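Local coordinates for phycocyanobilin lyase subunit alpha (Nostoc sp. PCC 7120, PDB 5N3U), which probably acts, together with its partner CpcF, as the lyase required for attaching the bilin chromophore to the phycocyanin alpha subunit CpcA, at residues A[122-127]-A[149-154]. Residues are numbered along the deposited sequence; the frame is centred on the assembly and turned at random.
Sequences PALIKL and EAVLEA
Leu124 meets both Val151 and Ala154 where helix 121-126 packs on helix 148-157. Its CD1 touches Ala154 CB at 3.8 Å. Its CD2 makes a looser contact, 4.2 Å from Val151 CG2. The backbone of Leu124 takes part as well: its O is 3.5 Å from Val151 CG1. This is a van der Waals approach, and the same O also accepts a weak hydrogen bond from Leu127 N. The CA atoms of Leu124 and Val151 are 6.0 Å apart, close for two helices. Three residues on, Leu127 brings CD1 to 3.8 Å from Val151 CG2. The two side chains cross at about a right angle. Val151 has CG1 anti to its backbone N (chi1 164°), which sends CG1 to the carbonyl of Leu124 and CG2 to the two leucines. Around the pair, Leu97 packs on Leu124, Gln146 on Leu127, and Glu113 of helix 102-115 on Ala154. The contact joins successive helices of a HEAT-repeat solenoid, across the long connection between them. All four touching residues are buried, and no hydrogen bond or salt bridge links the segments. The contact therefore rests on van der Waals packing of buried aliphatic groups: a few methyl contacts and one methyl against a backbone carbonyl oxygen.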
ATOM      1  N   PRO A 122      -2.413 -37.611 -10.031  1.00 23.80           N
ATOM      2  CA  PRO A 122      -2.563 -38.078 -11.386  1.00 23.99           C
ATOM      3  C   PRO A 122      -2.917 -36.955 -12.377  1.00 21.86           C
ATOM      4  O   PRO A 122      -2.436 -36.930 -13.502  1.00 24.06           O
ATOM      5  CB  PRO A 122      -3.763 -39.079 -11.282  1.00 25.81           C
ATOM      6  CG  PRO A 122      -3.751 -39.490  -9.813  1.00 28.11           C
ATOM      7  CD  PRO A 122      -3.317 -38.296  -9.058  1.00 26.09           C
ATOM      8  N   ALA A 123      -3.797 -36.037 -11.995  1.00 21.07           N
ATOM      9  CA  ALA A 123      -4.180 -35.013 -12.921  1.00 23.45           C
ATOM     10  C   ALA A 123      -3.014 -34.030 -13.177  1.00 23.02           C
ATOM     11  O   ALA A 123      -2.818 -33.564 -14.306  1.00 23.16           O
ATOM     12  CB  ALA A 123      -5.370 -34.281 -12.431  1.00 26.68           C
ATOM     13  N   LEU A 124      -2.244 -33.742 -12.139  1.00 21.41           N
ATOM     14  CA  LEU A 124      -1.008 -32.931 -12.287  1.00 21.54           C
ATOM     15  C   LEU A 124      -0.032 -33.626 -13.153  1.00 21.17           C
ATOM     16  O   LEU A 124       0.557 -32.998 -14.015  1.00 19.99           O
ATOM     17  CB  LEU A 124      -0.392 -32.616 -10.960  1.00 18.96           C
ATOM     18  CG  LEU A 124      -1.293 -31.685 -10.128  1.00 22.48           C
ATOM     19  CD1 LEU A 124      -0.897 -31.697  -8.662  1.00 20.73           C
ATOM     20  CD2 LEU A 124      -1.261 -30.276 -10.676  1.00 20.74           C
ATOM     21  N   ILE A 125       0.124 -34.932 -12.947  1.00 21.81           N
ATOM     22  CA  ILE A 125       1.062 -35.728 -13.785  1.00 22.00           C
ATOM     23  C   ILE A 125       0.739 -35.730 -15.269  1.00 21.88           C
ATOM     24  O   ILE A 125       1.591 -35.570 -16.124  1.00 22.83           O
ATOM     25  CB  ILE A 125       1.193 -37.128 -13.226  1.00 23.01           C
ATOM     26  CG1 ILE A 125       2.069 -37.062 -11.962  1.00 24.96           C
ATOM     27  CG2 ILE A 125       1.854 -38.103 -14.209  1.00 25.48           C
ATOM     28  CD1 ILE A 125       2.096 -38.382 -11.187  1.00 28.96           C
ATOM     29  N   LYS A 126      -0.528 -35.752 -15.570  1.00 23.71           N
ATOM     30  CA  LYS A 126      -0.970 -35.704 -16.947  1.00 24.01           C
ATOM     31  C   LYS A 126      -0.559 -34.406 -17.631  1.00 22.84           C
ATOM     32  O   LYS A 126      -0.236 -34.387 -18.824  1.00 24.16           O
ATOM     33  CB  LYS A 126      -2.495 -35.885 -16.898  1.00 30.26           C
ATOM     34  CG  LYS A 126      -3.221 -35.654 -18.189  1.00 42.82           C
ATOM     35  CD  LYS A 126      -4.188 -36.799 -18.485  1.00 49.54           C
ATOM     36  CE  LYS A 126      -5.162 -37.018 -17.370  1.00 52.14           C
ATOM     37  NZ  LYS A 126      -6.524 -37.258 -17.961  1.00 64.64           N
ATOM     38  N   LEU A 127      -0.496 -33.289 -16.916  1.00 21.86           N
ATOM     39  CA  LEU A 127      -0.073 -32.046 -17.563  1.00 21.80           C
ATOM     40  C   LEU A 127       1.414 -32.010 -17.885  1.00 21.93           C
ATOM     41  O   LEU A 127       1.870 -31.158 -18.615  1.00 23.74           O
ATOM     42  CB  LEU A 127      -0.490 -30.856 -16.705  1.00 22.86           C
ATOM     43  CG  LEU A 127      -1.959 -30.626 -16.461  1.00 22.99           C
ATOM     44  CD1 LEU A 127      -2.183 -29.356 -15.709  1.00 22.50           C
ATOM     45  CD2 LEU A 127      -2.750 -30.516 -17.750  1.00 25.10           C
ATOM     46  N   GLU A 149       5.455 -24.359 -14.038  1.00 20.18           N
ATOM     47  CA  GLU A 149       5.913 -23.902 -12.773  1.00 20.32           C
ATOM     48  C   GLU A 149       5.025 -24.367 -11.625  1.00 23.97           C
ATOM     49  O   GLU A 149       5.487 -24.967 -10.654  1.00 18.71           O
ATOM     50  CB  GLU A 149       6.074 -22.377 -12.798  1.00 24.92           C
ATOM     51  CG  GLU A 149       6.511 -21.721 -11.473  1.00 29.78           C
ATOM     52  CD  GLU A 149       6.811 -20.195 -11.603  1.00 35.40           C
ATOM     53  OE1 GLU A 149       6.570 -19.605 -12.675  1.00 35.94           O
ATOM     54  OE2 GLU A 149       7.409 -19.586 -10.674  1.00 26.48           O
ATOM     55  N   ALA A 150       3.727 -24.046 -11.718  1.00 18.48           N
ATOM     56  CA  ALA A 150       2.753 -24.414 -10.676  1.00 19.43           C
ATOM     57  C   ALA A 150       2.563 -25.866 -10.592  1.00 17.03           C
ATOM     58  O   ALA A 150       2.432 -26.401  -9.497  1.00 18.60           O
ATOM     59  CB  ALA A 150       1.432 -23.738 -11.023  1.00 20.53           C
ATOM     60  N   VAL A 151       2.593 -26.585 -11.688  1.00 15.24           N
ATOM     61  CA  VAL A 151       2.380 -28.027 -11.649  1.00 17.77           C
ATOM     62  C   VAL A 151       3.533 -28.741 -10.910  1.00 20.34           C
ATOM     63  O   VAL A 151       3.335 -29.664 -10.088  1.00 16.80           O
ATOM     64  CB  VAL A 151       2.239 -28.633 -13.069  1.00 17.98           C
ATOM     65  CG1 VAL A 151       2.416 -30.140 -13.088  1.00 18.24           C
ATOM     66  CG2 VAL A 151       0.882 -28.214 -13.698  1.00 18.29           C
ATOM     67  N   LEU A 152       4.732 -28.334 -11.243  1.00 18.24           N
ATOM     68  CA  LEU A 152       5.914 -28.941 -10.599  1.00 18.93           C
ATOM     69  C   LEU A 152       5.897 -28.595  -9.090  1.00 18.20           C
ATOM     70  O   LEU A 152       6.128 -29.441  -8.271  1.00 20.36           O
ATOM     71  CB  LEU A 152       7.180 -28.363 -11.221  1.00 19.10           C
ATOM     72  CG  LEU A 152       7.452 -28.891 -12.655  1.00 20.17           C
ATOM     73  CD1 LEU A 152       8.411 -28.000 -13.371  1.00 20.33           C
ATOM     74  CD2 LEU A 152       7.785 -30.376 -12.696  1.00 23.48           C
ATOM     75  N   GLU A 153       5.677 -27.358  -8.761  1.00 20.83           N
ATOM     76  CA  GLU A 153       5.611 -26.959  -7.359  1.00 23.19           C
ATOM     77  C   GLU A 153       4.538 -27.785  -6.681  1.00 22.02           C
ATOM     78  O   GLU A 153       4.750 -28.307  -5.569  1.00 21.64           O
ATOM     79  CB  GLU A 153       5.246 -25.503  -7.245  1.00 25.79           C
ATOM     80  CG  GLU A 153       6.415 -24.623  -7.542  1.00 28.76           C
ATOM     81  CD  GLU A 153       6.130 -23.164  -7.300  1.00 41.68           C
ATOM     82  OE1 GLU A 153       4.940 -22.769  -7.129  1.00 43.55           O
ATOM     83  OE2 GLU A 153       7.115 -22.393  -7.299  1.00 41.38           O
ATOM     84  N   ALA A 154       3.364 -27.905  -7.323  1.00 18.19           N
ATOM     85  CA  ALA A 154       2.300 -28.690  -6.684  1.00 18.12           C
ATOM     86  C   ALA A 154       2.658 -30.161  -6.419  1.00 18.84           C
ATOM     87  O   ALA A 154       2.358 -30.740  -5.357  1.00 20.10           O
ATOM     88  CB  ALA A 154       1.046 -28.601  -7.522  1.00 17.82           C
TER